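Local coordinates for EGF family domain-containing protein (Toxoplasma gondii, PDB 4Z80) that binds a peptide of a RON2-type protein and probably acts as an apical membrane antigen at the moving junction during host-cell invasion, at residues D298-T303 / C317-K322. Sequence-based numbering, arbitrary orientation.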
loop_
_atom_site.group_PDB
_atom_site.type_symbol
_atom_site.label_atom_id
_atom_site.label_comp_id
_atom_site.label_asym_id
_atom_site.label_seq_id
_atom_site.Cartn_x
_atom_site.Cartn_y
_atom_site.Cartn_z
ATOM N N ASP A 298 1.707 -11.387 4.420
ATOM C CA ASP A 298 2.145 -12.347 5.439
ATOM C C ASP A 298 2.635 -13.608 4.744
ATOM O O ASP A 298 1.945 -14.141 3.880
ATOM C CB ASP A 298 0.995 -12.674 6.403
ATOM C CG ASP A 298 1.454 -13.402 7.660
ATOM O OD1 ASP A 298 1.757 -14.609 7.585
ATOM O OD2 ASP A 298 1.472 -12.771 8.739
ATOM N N PHE A 299 3.812 -14.086 5.125
ATOM C CA PHE A 299 4.341 -15.346 4.605
ATOM C C PHE A 299 5.191 -15.948 5.705
ATOM O O PHE A 299 6.113 -15.308 6.203
ATOM C CB PHE A 299 5.155 -15.134 3.325
ATOM C CG PHE A 299 5.576 -16.418 2.642
ATOM C CD1 PHE A 299 4.640 -17.395 2.348
ATOM C CD2 PHE A 299 6.893 -16.632 2.273
ATOM C CE1 PHE A 299 5.013 -18.566 1.714
ATOM C CE2 PHE A 299 7.271 -17.804 1.637
ATOM C CZ PHE A 299 6.327 -18.774 1.361
ATOM N N ARG A 300 4.850 -17.160 6.131
ATOM C CA ARG A 300 5.522 -17.771 7.272
ATOM C C ARG A 300 5.588 -19.290 7.126
ATOM O O ARG A 300 5.752 -20.007 8.113
ATOM C CB ARG A 300 4.816 -17.392 8.576
ATOM C CG ARG A 300 3.379 -17.871 8.668
ATOM C CD ARG A 300 2.744 -17.489 9.999
ATOM N NE ARG A 300 2.411 -16.071 10.087
ATOM C CZ ARG A 300 2.005 -15.469 11.199
ATOM N NH1 ARG A 300 1.891 -16.162 12.326
ATOM N NH2 ARG A 300 1.716 -14.172 11.180
ATOM N N SER A 301 5.474 -19.765 5.890
ATOM C CA SER A 301 5.623 -21.184 5.572
ATOM C C SER A 301 7.008 -21.723 5.874
ATOM O O SER A 301 7.963 -20.966 6.009
ATOM C CB SER A 301 5.326 -21.409 4.094
ATOM O OG SER A 301 4.008 -21.009 3.786
ATOM N N SER A 302 7.119 -23.047 5.933
ATOM C CA SER A 302 8.396 -23.691 6.185
ATOM C C SER A 302 9.436 -23.359 5.121
ATOM O O SER A 302 10.632 -23.488 5.366
ATOM C CB SER A 302 8.217 -25.203 6.259
ATOM O OG SER A 302 7.704 -25.699 5.049
ATOM N N THR A 303 8.974 -22.925 3.951
ATOM C CA THR A 303 9.862 -22.575 2.850
ATOM C C THR A 303 10.266 -21.105 2.824
ATOM O O THR A 303 11.058 -20.709 1.970
ATOM C CB THR A 303 9.207 -22.889 1.500
ATOM O OG1 THR A 303 7.949 -22.213 1.418
ATOM C CG2 THR A 303 8.993 -24.387 1.336
ATOM N N CYS A 317 10.190 -14.471 4.745
ATOM C CA CYS A 317 9.264 -14.466 5.871
ATOM C C CYS A 317 8.895 -13.024 6.171
ATOM O O CYS A 317 9.774 -12.226 6.483
ATOM C CB CYS A 317 9.898 -15.096 7.106
ATOM S SG CYS A 317 10.591 -16.764 6.901
ATOM N N VAL A 318 7.616 -12.687 6.077
ATOM C CA VAL A 318 7.175 -11.332 6.385
ATOM C C VAL A 318 5.845 -11.386 7.112
ATOM O O VAL A 318 5.110 -12.363 6.999
ATOM C CB VAL A 318 7.016 -10.441 5.110
ATOM C CG1 VAL A 318 8.327 -10.308 4.364
ATOM C CG2 VAL A 318 5.930 -10.978 4.181
ATOM N N ARG A 319 5.527 -10.333 7.850
ATOM C CA ARG A 319 4.180 -10.202 8.400
ATOM C C ARG A 319 3.908 -8.746 8.704
ATOM O O ARG A 319 4.847 -7.974 8.890
ATOM C CB ARG A 319 4.000 -11.061 9.658
ATOM C CG ARG A 319 4.794 -10.602 10.879
ATOM C CD ARG A 319 4.712 -11.632 12.016
ATOM N NE ARG A 319 5.223 -12.917 11.566
ATOM C CZ ARG A 319 5.143 -14.060 12.239
ATOM N NH1 ARG A 319 4.554 -14.122 13.428
ATOM N NH2 ARG A 319 5.651 -15.154 11.689
ATOM N N PRO A 320 2.625 -8.357 8.753
ATOM C CA PRO A 320 2.339 -6.970 9.110
ATOM C C PRO A 320 2.607 -6.709 10.578
ATOM O O PRO A 320 2.362 -7.578 11.419
ATOM C CB PRO A 320 0.847 -6.816 8.794
ATOM C CG PRO A 320 0.458 -8.051 8.037
ATOM C CD PRO A 320 1.392 -9.112 8.489
ATOM N N MET A 321 3.108 -5.517 10.877
ATOM C CA MET A 321 3.359 -5.107 12.249
ATOM C C MET A 321 2.992 -3.653 12.440
ATOM O O MET A 321 3.138 -2.842 11.525
ATOM C CB MET A 321 4.829 -5.294 12.644
ATOM C CG MET A 321 5.286 -6.725 12.813
ATOM S SD MET A 321 7.016 -6.801 13.335
ATOM C CE MET A 321 6.938 -6.072 14.960
ATOM N N LYS A 322 2.515 -3.334 13.635
ATOM C CA LYS A 322 2.373 -1.953 14.083
ATOM C C LYS A 322 3.142 -1.762 15.369
ATOM O O LYS A 322 3.110 -2.623 16.242
ATOM C CB LYS A 322 0.914 -1.588 14.325
ATOM C CG LYS A 322 0.030 -1.713 13.113
ATOM C CD LYS A 322 -1.367 -1.156 13.345
ATOM C CE LYS A 322 -2.203 -1.293 12.112
ATOM N NZ LYS A 322 -3.560 -0.709 12.292
HETATM O O HOH W 1 6.559 -13.979 9.105
#
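R300 and R319 both hold CG in the crowded position between backbone N and carbonyl carbon (chi1 62° and 68°), and both chains bend at chi3, so that the two side chains cross at about a right angle and their guanidinium groups lie flat on one another. The planes are nearly parallel, 13° apart, with R300 NH1 3.5 Å from R319 NH1. Stacking of two like charges is made tolerable, probably, by D298. Its CG is anti to the backbone N, and its carboxylate grips R300 side-on through two in-plane bonds, each on a syn lone pair: R300 NE to D298 OD1, and R300 NH2 to D298 OD2 at 2.8 Å. This salt bridge fixes the rotation of the R300 guanidinium over R319, while D298 OD2 also comes to 3.2 Å from R319 CB and rests against P320 CD.

Next to the stack, the backbones of F299 and V318 form an antiparallel hydrogen-bonded pair, a single bridge. F299 N gives a nearly straight bond to V318 O (2.9 Å) and sits above the plane of the V318 carbonyl rather than on a lone pair; the return bond from V318 N to F299 O is more bent but falls on a lone pair. CA-H...O contacts of D298 with V318 O and of C317 with F299 O flank this pair. Water 1 links the backbone bridge to the stack, donating to F299 O and accepting from R319 NH2 at the edge of that guanidinium.

The C304–C317 disulfide ties the residue after T303 to the first residue of 317-322, closing the intervening loop. Within the AMA1-family, PAN-related region, D298, F299 and R300 of the irregular 298-303 segment thus meet the start of strand 318-321, whose backbone also pairs antiparallel with strand 101-104, V318 packing on I102 and F104.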